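Long-range contact in Asl2047 protein (Nostoc sp., PDB 3HFN), which is a cyanobacterial homologue of the Sm-like RNA chaperone Hfq and probably binds RNA with properties altered from those of Hfq in other bacteria: residues P25-L30 with I65-P70. Numbering follows the deposited sequence.
Sequences PVEIKL and IAYLQP
Strands 25-30 and 65-70 run antiparallel as the first and last strands of an Sm fold, a small, strongly bent sheet, and a classic beta bulge interrupts their ladder. Val26 enters on the buried face, its CG2 anti to the backbone N; this methyl meets Leu68 CG at 3.6 Å, the two side chains crossing at about a right angle. At Glu27 the backbone bonds reciprocally with Gln69, Gln69 N reaching Glu27 O at 3.0 Å. Their extended side chains lie alongside each other on the other face, carboxylate and amide planes 61° apart. Ile28 turns back to the buried face, where its CG2 packs obliquely on Ile65 CG1 and strands 47-51 and 57-61, brought round by the bend of the sheet, add Ile50 and Ile60. Lys29 bonds through its N to Tyr67 O, almost along the C=O axis, while its CB sits over one face of the Tyr67 ring, 3.8 Å from the centroid, in a CH-pi contact. An alanine here in place of Tyr67 lacks the ring and would probably leave Lys29 CB without its CH-pi partner and loosen the packing against Ile36 of a second subunit, onto whose strand Tyr67 and Leu68 continue the sheet of the six-subunit assembly. The bulge falls at Lys29 O, which accepts two amides, Ala66 N at 2.9 Å and, weakly, Tyr67 N at 3.3 Å. Leu30 closes the pairing by bringing CD1 to 3.9 Å from Ile65 CG1.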
loop_
_atom_site.group_PDB
_atom_site.type_symbol
_atom_site.label_atom_id
_atom_site.label_comp_id
_atom_site.label_asym_id
_atom_site.label_seq_id
_atom_site.Cartn_x
_atom_site.Cartn_y
_atom_site.Cartn_z
ATOM N N PRO A 25 -22.330 -16.882 1.695
ATOM C CA PRO A 25 -20.974 -17.313 1.948
ATOM C C PRO A 25 -20.071 -16.637 0.923
ATOM O O PRO A 25 -20.568 -16.224 -0.108
ATOM C CB PRO A 25 -21.022 -18.807 1.700
ATOM C CG PRO A 25 -22.331 -19.118 1.179
ATOM C CD PRO A 25 -23.022 -17.836 0.830
ATOM N N VAL A 26 -18.781 -16.521 1.248
ATOM C CA VAL A 26 -17.874 -15.670 0.511
ATOM C C VAL A 26 -16.462 -16.065 0.792
ATOM O O VAL A 26 -16.130 -16.393 1.901
ATOM C CB VAL A 26 -18.134 -14.150 0.851
ATOM C CG1 VAL A 26 -17.448 -13.756 2.133
ATOM C CG2 VAL A 26 -17.682 -13.225 -0.258
ATOM N N GLU A 27 -15.673 -16.107 -0.268
ATOM C CA GLU A 27 -14.197 -16.133 -0.254
ATOM C C GLU A 27 -13.601 -14.758 -0.552
ATOM O O GLU A 27 -13.797 -14.182 -1.625
ATOM C CB GLU A 27 -13.667 -17.098 -1.318
ATOM C CG GLU A 27 -12.164 -17.258 -1.349
ATOM C CD GLU A 27 -11.723 -18.112 -2.511
ATOM O OE1 GLU A 27 -12.016 -17.680 -3.646
ATOM O OE2 GLU A 27 -11.102 -19.213 -2.314
ATOM N N ILE A 28 -12.819 -14.256 0.400
ATOM C CA ILE A 28 -12.125 -12.957 0.303
ATOM C C ILE A 28 -10.627 -13.207 0.166
ATOM O O ILE A 28 -9.982 -13.697 1.103
ATOM C CB ILE A 28 -12.348 -12.141 1.588
ATOM C CG1 ILE A 28 -13.859 -11.977 1.893
ATOM C CG2 ILE A 28 -11.603 -10.803 1.489
ATOM C CD1 ILE A 28 -14.176 -12.000 3.334
ATOM N N LYS A 29 -10.060 -12.853 -0.983
ATOM C CA LYS A 29 -8.649 -13.152 -1.195
ATOM C C LYS A 29 -7.849 -11.953 -0.802
ATOM O O LYS A 29 -7.871 -10.927 -1.466
ATOM C CB LYS A 29 -8.314 -13.554 -2.629
ATOM C CG LYS A 29 -6.966 -14.214 -2.813
ATOM C CD LYS A 29 -7.103 -15.731 -2.689
ATOM C CE LYS A 29 -5.750 -16.508 -2.742
ATOM N NZ LYS A 29 -4.819 -16.095 -3.822
ATOM N N LEU A 30 -7.149 -12.111 0.307
ATOM C CA LEU A 30 -6.290 -11.071 0.841
ATOM C C LEU A 30 -5.000 -11.062 0.064
ATOM O O LEU A 30 -4.626 -12.055 -0.533
ATOM C CB LEU A 30 -6.084 -11.245 2.343
ATOM C CG LEU A 30 -7.046 -10.547 3.358
ATOM C CD1 LEU A 30 -8.445 -10.286 2.847
ATOM C CD2 LEU A 30 -7.075 -11.344 4.629
ATOM N N ILE A 65 -7.334 -6.346 0.858
ATOM C CA ILE A 65 -8.264 -6.947 0.002
ATOM C C ILE A 65 -7.951 -6.926 -1.494
ATOM O O ILE A 65 -7.847 -5.881 -2.125
ATOM C CB ILE A 65 -9.719 -6.549 0.219
ATOM C CG1 ILE A 65 -10.196 -7.074 1.624
ATOM C CG2 ILE A 65 -10.481 -7.335 -0.732
ATOM C CD1 ILE A 65 -11.692 -6.654 2.003
ATOM N N ALA A 66 -7.817 -8.096 -2.104
ATOM C CA ALA A 66 -7.469 -8.158 -3.497
ATOM C C ALA A 66 -8.765 -8.291 -4.231
ATOM O O ALA A 66 -9.039 -7.583 -5.203
ATOM C CB ALA A 66 -6.603 -9.403 -3.737
ATOM N N TYR A 67 -9.554 -9.263 -3.797
ATOM C CA TYR A 67 -10.753 -9.558 -4.525
ATOM C C TYR A 67 -11.622 -10.421 -3.701
ATOM O O TYR A 67 -11.106 -11.163 -2.866
ATOM C CB TYR A 67 -10.464 -10.156 -5.913
ATOM C CG TYR A 67 -10.163 -11.618 -5.953
ATOM C CD1 TYR A 67 -10.972 -12.545 -5.339
ATOM C CD2 TYR A 67 -9.054 -12.093 -6.641
ATOM C CE1 TYR A 67 -10.671 -13.920 -5.376
ATOM C CE2 TYR A 67 -8.768 -13.444 -6.707
ATOM C CZ TYR A 67 -9.568 -14.354 -6.073
ATOM O OH TYR A 67 -9.268 -15.713 -6.105
ATOM N N LEU A 68 -12.936 -10.331 -3.966
ATOM C CA LEU A 68 -13.944 -11.064 -3.246
ATOM C C LEU A 68 -14.872 -11.753 -4.212
ATOM O O LEU A 68 -15.181 -11.206 -5.240
ATOM C CB LEU A 68 -14.731 -10.088 -2.394
ATOM C CG LEU A 68 -16.127 -10.487 -1.911
ATOM C CD1 LEU A 68 -16.513 -9.535 -0.826
ATOM C CD2 LEU A 68 -17.158 -10.408 -3.010
ATOM N N GLN A 69 -15.339 -12.951 -3.865
ATOM C CA GLN A 69 -16.323 -13.687 -4.667
ATOM C C GLN A 69 -17.375 -14.402 -3.830
ATOM O O GLN A 69 -17.075 -14.987 -2.813
ATOM C CB GLN A 69 -15.661 -14.753 -5.519
ATOM C CG GLN A 69 -14.180 -14.741 -5.561
ATOM C CD GLN A 69 -13.621 -15.754 -6.541
ATOM O OE1 GLN A 69 -14.002 -16.931 -6.542
ATOM N NE2 GLN A 69 -12.681 -15.303 -7.369
ATOM N N PRO A 70 -18.627 -14.365 -4.284
ATOM C CA PRO A 70 -19.614 -15.341 -3.838
ATOM C C PRO A 70 -19.239 -16.749 -4.286
ATOM O O PRO A 70 -19.049 -17.009 -5.478
ATOM C CB PRO A 70 -20.876 -14.900 -4.554
ATOM C CG PRO A 70 -20.703 -13.479 -4.751
ATOM C CD PRO A 70 -19.240 -13.208 -4.954
#